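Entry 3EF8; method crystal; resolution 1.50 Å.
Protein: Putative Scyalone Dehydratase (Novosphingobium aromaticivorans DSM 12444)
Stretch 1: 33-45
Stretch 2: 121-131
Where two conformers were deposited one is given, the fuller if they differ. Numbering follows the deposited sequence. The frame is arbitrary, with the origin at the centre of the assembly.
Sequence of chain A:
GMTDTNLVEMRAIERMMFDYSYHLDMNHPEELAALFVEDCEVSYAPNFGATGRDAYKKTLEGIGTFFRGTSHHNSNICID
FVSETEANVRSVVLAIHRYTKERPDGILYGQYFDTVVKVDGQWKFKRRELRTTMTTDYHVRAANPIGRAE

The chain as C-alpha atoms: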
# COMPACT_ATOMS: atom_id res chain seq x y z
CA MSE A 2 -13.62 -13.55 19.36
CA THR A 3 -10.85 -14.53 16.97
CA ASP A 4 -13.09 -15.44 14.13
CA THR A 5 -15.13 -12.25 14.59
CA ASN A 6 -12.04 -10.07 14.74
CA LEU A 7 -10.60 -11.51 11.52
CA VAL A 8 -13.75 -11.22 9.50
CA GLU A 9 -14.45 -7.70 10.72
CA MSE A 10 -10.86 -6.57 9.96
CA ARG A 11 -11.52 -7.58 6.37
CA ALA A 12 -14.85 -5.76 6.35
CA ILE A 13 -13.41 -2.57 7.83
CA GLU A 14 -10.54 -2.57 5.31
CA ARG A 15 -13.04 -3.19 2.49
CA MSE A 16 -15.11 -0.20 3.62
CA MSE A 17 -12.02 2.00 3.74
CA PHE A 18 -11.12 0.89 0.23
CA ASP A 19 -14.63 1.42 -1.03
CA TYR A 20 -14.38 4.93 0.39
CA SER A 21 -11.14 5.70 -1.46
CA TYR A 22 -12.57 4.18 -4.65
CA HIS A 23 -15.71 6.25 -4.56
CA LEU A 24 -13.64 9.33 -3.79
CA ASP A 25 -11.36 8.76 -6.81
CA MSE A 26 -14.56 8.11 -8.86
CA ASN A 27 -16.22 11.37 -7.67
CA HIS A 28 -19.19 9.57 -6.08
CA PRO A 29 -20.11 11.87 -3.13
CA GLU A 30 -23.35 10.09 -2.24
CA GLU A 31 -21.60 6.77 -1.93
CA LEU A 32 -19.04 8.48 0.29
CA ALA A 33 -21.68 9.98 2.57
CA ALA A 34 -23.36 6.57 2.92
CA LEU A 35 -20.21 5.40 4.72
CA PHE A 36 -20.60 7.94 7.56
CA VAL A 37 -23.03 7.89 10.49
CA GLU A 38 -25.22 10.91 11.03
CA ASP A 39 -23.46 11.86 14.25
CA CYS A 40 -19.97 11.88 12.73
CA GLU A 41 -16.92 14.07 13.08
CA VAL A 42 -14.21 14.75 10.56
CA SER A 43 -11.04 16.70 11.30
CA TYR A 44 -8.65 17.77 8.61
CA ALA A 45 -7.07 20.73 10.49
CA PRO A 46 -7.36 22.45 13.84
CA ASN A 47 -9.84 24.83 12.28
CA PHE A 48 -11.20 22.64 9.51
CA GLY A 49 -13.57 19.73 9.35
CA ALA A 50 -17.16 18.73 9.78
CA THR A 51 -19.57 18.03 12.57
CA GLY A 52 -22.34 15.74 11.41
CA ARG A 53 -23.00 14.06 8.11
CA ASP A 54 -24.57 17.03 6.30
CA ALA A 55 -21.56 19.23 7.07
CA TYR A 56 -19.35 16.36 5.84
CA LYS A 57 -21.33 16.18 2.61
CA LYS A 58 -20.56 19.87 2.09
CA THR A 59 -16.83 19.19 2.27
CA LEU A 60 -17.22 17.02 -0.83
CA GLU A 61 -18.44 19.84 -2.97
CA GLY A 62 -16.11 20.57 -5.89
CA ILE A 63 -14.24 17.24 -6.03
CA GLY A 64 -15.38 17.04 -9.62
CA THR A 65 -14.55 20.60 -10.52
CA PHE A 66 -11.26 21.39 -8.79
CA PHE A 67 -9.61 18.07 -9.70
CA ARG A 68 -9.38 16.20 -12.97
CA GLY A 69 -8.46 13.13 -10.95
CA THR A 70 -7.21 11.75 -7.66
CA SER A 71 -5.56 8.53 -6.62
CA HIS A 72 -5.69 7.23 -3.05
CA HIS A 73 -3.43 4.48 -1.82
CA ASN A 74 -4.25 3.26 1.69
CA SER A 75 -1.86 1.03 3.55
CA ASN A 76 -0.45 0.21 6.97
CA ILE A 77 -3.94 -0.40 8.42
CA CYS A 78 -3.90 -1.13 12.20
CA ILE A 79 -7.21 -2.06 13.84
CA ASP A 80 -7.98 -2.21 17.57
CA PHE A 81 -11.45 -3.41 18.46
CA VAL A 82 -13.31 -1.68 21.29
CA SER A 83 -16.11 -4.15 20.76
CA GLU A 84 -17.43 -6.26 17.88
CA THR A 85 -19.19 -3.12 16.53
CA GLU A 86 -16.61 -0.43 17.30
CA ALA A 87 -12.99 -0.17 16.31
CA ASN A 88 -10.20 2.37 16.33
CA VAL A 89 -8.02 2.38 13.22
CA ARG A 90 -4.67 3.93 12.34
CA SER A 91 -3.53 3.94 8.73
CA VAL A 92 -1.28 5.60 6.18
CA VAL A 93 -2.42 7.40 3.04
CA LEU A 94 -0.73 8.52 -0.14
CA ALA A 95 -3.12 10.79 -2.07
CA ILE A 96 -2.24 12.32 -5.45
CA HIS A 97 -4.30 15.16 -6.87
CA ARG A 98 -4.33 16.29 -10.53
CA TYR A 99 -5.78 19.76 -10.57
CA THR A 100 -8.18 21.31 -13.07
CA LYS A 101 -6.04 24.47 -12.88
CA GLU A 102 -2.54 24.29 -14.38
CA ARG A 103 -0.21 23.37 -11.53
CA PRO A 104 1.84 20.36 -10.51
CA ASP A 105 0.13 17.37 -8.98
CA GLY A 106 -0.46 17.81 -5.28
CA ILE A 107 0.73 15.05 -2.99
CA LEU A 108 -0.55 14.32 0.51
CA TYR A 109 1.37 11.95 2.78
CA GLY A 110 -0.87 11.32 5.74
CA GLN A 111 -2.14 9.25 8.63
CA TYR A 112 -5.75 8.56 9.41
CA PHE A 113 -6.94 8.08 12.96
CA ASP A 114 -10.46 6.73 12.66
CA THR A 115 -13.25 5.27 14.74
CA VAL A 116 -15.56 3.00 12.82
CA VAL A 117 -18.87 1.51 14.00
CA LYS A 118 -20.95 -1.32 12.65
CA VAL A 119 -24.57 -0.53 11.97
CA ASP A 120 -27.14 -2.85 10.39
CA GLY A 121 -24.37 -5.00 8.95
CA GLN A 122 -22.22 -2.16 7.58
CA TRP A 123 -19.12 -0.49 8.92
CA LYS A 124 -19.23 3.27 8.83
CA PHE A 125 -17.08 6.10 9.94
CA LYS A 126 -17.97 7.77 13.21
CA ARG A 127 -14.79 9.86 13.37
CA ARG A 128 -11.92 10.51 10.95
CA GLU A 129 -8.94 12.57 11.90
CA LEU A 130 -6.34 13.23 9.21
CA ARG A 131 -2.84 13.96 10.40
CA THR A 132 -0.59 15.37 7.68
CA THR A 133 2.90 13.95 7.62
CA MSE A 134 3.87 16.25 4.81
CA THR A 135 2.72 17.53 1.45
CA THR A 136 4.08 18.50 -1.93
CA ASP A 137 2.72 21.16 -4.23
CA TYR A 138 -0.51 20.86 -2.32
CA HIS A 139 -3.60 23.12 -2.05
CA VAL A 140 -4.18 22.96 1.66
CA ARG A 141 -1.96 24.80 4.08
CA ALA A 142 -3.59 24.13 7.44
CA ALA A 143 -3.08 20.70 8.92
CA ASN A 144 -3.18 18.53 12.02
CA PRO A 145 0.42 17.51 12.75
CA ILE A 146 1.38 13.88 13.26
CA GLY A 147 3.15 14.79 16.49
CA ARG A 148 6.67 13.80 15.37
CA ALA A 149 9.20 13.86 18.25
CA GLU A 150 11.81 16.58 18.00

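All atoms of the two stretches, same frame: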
# COMPACT_ATOMS: atom_id res chain seq x y z
N ALA A 33 -20.86 9.59 1.40
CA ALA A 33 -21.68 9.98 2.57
C ALA A 33 -22.42 8.80 3.18
O ALA A 33 -22.73 8.80 4.38
CB ALA A 33 -22.67 11.11 2.20
N ALA A 34 -22.68 7.77 2.41
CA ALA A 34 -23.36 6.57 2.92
C ALA A 34 -22.48 5.77 3.88
O ALA A 34 -22.94 4.88 4.57
CB ALA A 34 -23.85 5.70 1.80
N LEU A 35 -21.19 6.10 3.88
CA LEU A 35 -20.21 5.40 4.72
C LEU A 35 -19.90 6.15 6.00
O LEU A 35 -18.97 5.80 6.71
CB LEU A 35 -18.92 5.15 3.93
CG LEU A 35 -19.13 4.22 2.74
CD1 LEU A 35 -17.81 4.05 1.92
CD2 LEU A 35 -19.69 2.86 3.16
N PHE A 36 -20.70 7.18 6.30
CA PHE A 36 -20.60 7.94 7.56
C PHE A 36 -21.93 7.90 8.31
O PHE A 36 -22.99 7.96 7.68
CB PHE A 36 -20.27 9.41 7.34
CG PHE A 36 -18.85 9.65 6.97
CD1 PHE A 36 -18.41 9.32 5.70
CD2 PHE A 36 -17.94 10.21 7.87
CE1 PHE A 36 -17.10 9.49 5.35
CE2 PHE A 36 -16.61 10.39 7.47
CZ PHE A 36 -16.23 10.03 6.22
N VAL A 37 -21.84 7.76 9.63
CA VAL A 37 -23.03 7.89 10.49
C VAL A 37 -23.44 9.34 10.53
O VAL A 37 -22.68 10.26 10.22
CB VAL A 37 -22.79 7.34 11.92
CG1 VAL A 37 -22.49 5.84 11.88
CG2 VAL A 37 -21.74 8.11 12.65
N GLU A 38 -24.71 9.54 10.96
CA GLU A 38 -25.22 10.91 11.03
C GLU A 38 -24.45 11.80 11.99
O GLU A 38 -24.14 12.95 11.73
CB GLU A 38 -26.68 10.87 11.50
CG GLU A 38 -27.29 12.22 11.71
CD GLU A 38 -27.45 13.00 10.40
OE1 GLU A 38 -27.36 12.38 9.31
OE2 GLU A 38 -27.69 14.23 10.49
N ASP A 39 -24.09 11.18 13.11
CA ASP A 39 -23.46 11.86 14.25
C ASP A 39 -21.94 11.75 14.18
O ASP A 39 -21.26 11.48 15.17
CB ASP A 39 -23.93 11.24 15.57
CG ASP A 39 -23.63 12.12 16.77
OD1 ASP A 39 -23.12 13.25 16.59
OD2 ASP A 39 -23.94 11.71 17.90
N CYS A 40 -21.42 12.01 12.99
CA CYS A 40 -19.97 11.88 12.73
C CYS A 40 -19.19 13.15 12.97
O CYS A 40 -19.74 14.26 13.14
CB CYS A 40 -19.69 11.39 11.30
SG CYS A 40 -20.28 12.54 10.00
N GLU A 41 -17.87 12.98 13.02
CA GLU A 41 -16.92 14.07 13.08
C GLU A 41 -15.78 13.78 12.14
O GLU A 41 -15.28 12.65 12.05
CB GLU A 41 -16.31 14.23 14.46
CG GLU A 41 -17.28 14.68 15.49
CD GLU A 41 -16.72 14.54 16.90
OE1 GLU A 41 -15.58 14.03 17.07
OE2 GLU A 41 -17.46 14.91 17.84
N VAL A 42 -15.37 14.81 11.44
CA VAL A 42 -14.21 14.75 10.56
C VAL A 42 -13.31 15.95 10.86
O VAL A 42 -13.76 17.09 10.92
CB VAL A 42 -14.62 14.66 9.07
CG1 VAL A 42 -13.44 14.54 8.19
CG2 VAL A 42 -15.50 13.46 8.84
N SER A 43 -12.03 15.67 11.04
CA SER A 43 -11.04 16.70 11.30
C SER A 43 -9.92 16.61 10.32
O SER A 43 -9.16 15.63 10.30
CB SER A 43 -10.48 16.58 12.71
OG SER A 43 -9.47 17.53 12.94
N TYR A 44 -9.75 17.67 9.55
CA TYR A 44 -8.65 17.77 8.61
C TYR A 44 -7.59 18.80 9.03
O TYR A 44 -6.46 18.75 8.57
CB TYR A 44 -9.15 18.08 7.21
CG TYR A 44 -10.14 17.08 6.68
CD1 TYR A 44 -9.83 15.72 6.62
CD2 TYR A 44 -11.39 17.49 6.20
CE1 TYR A 44 -10.73 14.80 6.13
CE2 TYR A 44 -12.30 16.58 5.70
CZ TYR A 44 -11.96 15.23 5.66
OH TYR A 44 -12.86 14.31 5.16
N ALA A 45 -7.97 19.71 9.92
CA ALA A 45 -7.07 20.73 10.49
C ALA A 45 -7.67 21.34 11.75
O ALA A 45 -8.85 21.17 12.01
CB ALA A 45 -6.75 21.81 9.49
N GLY A 121 -25.19 -4.15 9.80
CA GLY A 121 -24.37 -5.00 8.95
C GLY A 121 -23.27 -4.31 8.18
O GLY A 121 -22.54 -4.97 7.45
N GLN A 122 -23.20 -2.99 8.33
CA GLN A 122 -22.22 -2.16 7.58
C GLN A 122 -21.35 -1.32 8.48
O GLN A 122 -21.82 -0.58 9.35
CB GLN A 122 -22.98 -1.21 6.66
CG GLN A 122 -22.15 -0.15 5.92
CD GLN A 122 -21.32 -0.74 4.78
OE1 GLN A 122 -21.87 -1.43 3.91
NE2 GLN A 122 -20.00 -0.47 4.77
N TRP A 123 -20.04 -1.40 8.25
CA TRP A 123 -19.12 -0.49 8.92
C TRP A 123 -19.20 0.88 8.32
O TRP A 123 -19.27 1.05 7.10
CB TRP A 123 -17.68 -1.03 8.87
CG TRP A 123 -17.48 -2.27 9.75
CD1 TRP A 123 -17.55 -3.56 9.37
CD2 TRP A 123 -17.20 -2.29 11.16
NE1 TRP A 123 -17.31 -4.41 10.44
CE2 TRP A 123 -17.13 -3.64 11.55
CE3 TRP A 123 -17.03 -1.30 12.13
CZ2 TRP A 123 -16.84 -4.02 12.86
CZ3 TRP A 123 -16.75 -1.69 13.43
CH2 TRP A 123 -16.66 -3.03 13.77
N LYS A 124 -19.17 1.86 9.18
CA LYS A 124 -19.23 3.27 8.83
C LYS A 124 -18.30 4.05 9.69
O LYS A 124 -17.97 3.64 10.81
CB LYS A 124 -20.67 3.81 9.01
CG LYS A 124 -21.66 3.14 8.08
CD LYS A 124 -23.00 3.81 8.18
CE LYS A 124 -23.99 3.18 7.24
NZ LYS A 124 -25.34 3.80 7.48
N PHE A 125 -17.85 5.17 9.15
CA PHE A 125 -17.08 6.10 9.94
C PHE A 125 -17.90 6.86 10.94
O PHE A 125 -18.89 7.49 10.60
CB PHE A 125 -16.30 7.12 9.10
CG PHE A 125 -15.25 6.48 8.19
CD1 PHE A 125 -14.06 6.00 8.72
CD2 PHE A 125 -15.43 6.40 6.80
CE1 PHE A 125 -13.09 5.44 7.90
CE2 PHE A 125 -14.49 5.81 5.98
CZ PHE A 125 -13.30 5.38 6.54
N LYS A 126 -17.41 6.87 12.18
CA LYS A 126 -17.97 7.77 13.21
C LYS A 126 -17.07 8.98 13.41
O LYS A 126 -17.52 10.10 13.59
CB LYS A 126 -18.22 7.04 14.53
CG LYS A 126 -18.87 7.96 15.57
CD LYS A 126 -19.87 7.17 16.40
CE LYS A 126 -20.60 8.05 17.44
NZ LYS A 126 -19.69 8.54 18.47
N ARG A 127 -15.75 8.77 13.35
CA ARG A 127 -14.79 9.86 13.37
C ARG A 127 -13.64 9.55 12.44
O ARG A 127 -13.19 8.41 12.38
CB ARG A 127 -14.22 10.12 14.78
CG ARG A 127 -13.28 11.31 14.78
CD ARG A 127 -12.91 11.80 16.22
NE ARG A 127 -11.73 12.67 16.18
CZ ARG A 127 -11.81 13.98 16.01
NH1 ARG A 127 -13.00 14.55 15.85
NH2 ARG A 127 -10.72 14.73 15.97
N ARG A 128 -13.20 10.56 11.69
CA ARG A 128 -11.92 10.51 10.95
C ARG A 128 -11.11 11.73 11.29
O ARG A 128 -11.59 12.87 11.16
CB ARG A 128 -12.09 10.50 9.44
CG ARG A 128 -12.96 9.46 8.89
CD ARG A 128 -12.58 9.15 7.45
NE ARG A 128 -11.38 8.30 7.41
CZ ARG A 128 -10.94 7.65 6.35
NH1 ARG A 128 -11.47 7.87 5.16
NH2 ARG A 128 -9.97 6.79 6.49
N GLU A 129 -9.86 11.51 11.65
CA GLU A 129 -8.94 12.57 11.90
C GLU A 129 -7.73 12.35 11.00
O GLU A 129 -7.04 11.34 11.09
CB GLU A 129 -8.50 12.60 13.35
CG GLU A 129 -7.44 13.61 13.64
CD GLU A 129 -7.07 13.66 15.10
OE1 GLU A 129 -7.98 13.76 15.95
OE2 GLU A 129 -5.88 13.68 15.38
N LEU A 130 -7.51 13.27 10.07
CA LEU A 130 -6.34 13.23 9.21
C LEU A 130 -5.23 13.97 9.84
O LEU A 130 -5.40 15.16 10.23
CB LEU A 130 -6.62 13.86 7.86
CG LEU A 130 -5.44 13.96 6.93
CD1 LEU A 130 -4.98 12.59 6.41
CD2 LEU A 130 -5.80 14.87 5.74
N ARG A 131 -4.07 13.32 9.95
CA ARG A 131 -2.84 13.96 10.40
C ARG A 131 -1.91 13.99 9.19
O ARG A 131 -1.74 13.00 8.51
CB ARG A 131 -2.21 13.24 11.59
CG ARG A 131 -3.15 13.20 12.78
CD ARG A 131 -2.50 12.56 13.99
NE ARG A 131 -3.47 12.41 15.05
CZ ARG A 131 -3.30 11.67 16.14
NH1 ARG A 131 -2.16 11.01 16.34
NH2 ARG A 131 -4.27 11.59 17.02
O HOH W 1 -25.20 6.35 6.13
O HOH W 2 -4.23 17.12 8.65

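Two stretches of one chain, 33-45 and 121-131, lie side by side as parallel strands and together bury 890 Å² of surface. Strands 40-43 and 127-131 run only 4° from parallel, 4.8 Å apart at closest approach. Backbone hydrogen bonds set the register in two ladders. In the first, Phe125 N donates to Leu35 O (2.8 Å) and Val37 N to Phe125 O (3.1 Å), so Phe125 brackets Phe36 in the manner of a parallel sheet. Both stretches then turn, stretch 1 at Glu38 and Asp39, stretch 2 at Lys126, and pairing resumes: Glu41 N to Lys126 O (3.0 Å), Arg128 N to Glu41 O (3.0 Å), Ser43 N to Arg128 O (2.8 Å) and Leu130 N to Ser43 O (2.9 Å). Most of these carbonyls also receive a CA-H...O contact, as Arg128 O does from Val42 CA (3.3 Å).

Charged side chains gather on the face that carries Glu41, Ser43, Arg127 and Glu129. Arg127 NH1 forms a salt bridge with Glu41 OE1 (2.9 Å), which meets the guanidinium at its edge, while Arg127 NH2 bridges to Glu129 OE1 (2.9 Å) within its own strand. Arg127 thus links acids from both strands, and Glu129 OE2 extends the chain of charges to Arg131 NE (2.7 Å).

Apolar packing centres on Phe36, whose ring takes Phe125 CB over one face, 3.9 Å from the centroid; the two phenylalanine rings are oblique, their planes at 39°. Farther along, Leu130 CB meets the edge of the Tyr44 ring, 3.9 Å from CD1.

Two waters complete the contact. The extended Lys124 side chain crosses stretch 1, its CE 3.3 Å from Ala34 O. Water 1 accepts from Lys124 NZ (2.9 Å) and donates to Ala34 O and Phe36 O (both 3.1 Å); water 2 donates to Tyr44 O and Leu130 O (both 2.8 Å), joining the strands beyond the last direct backbone bond.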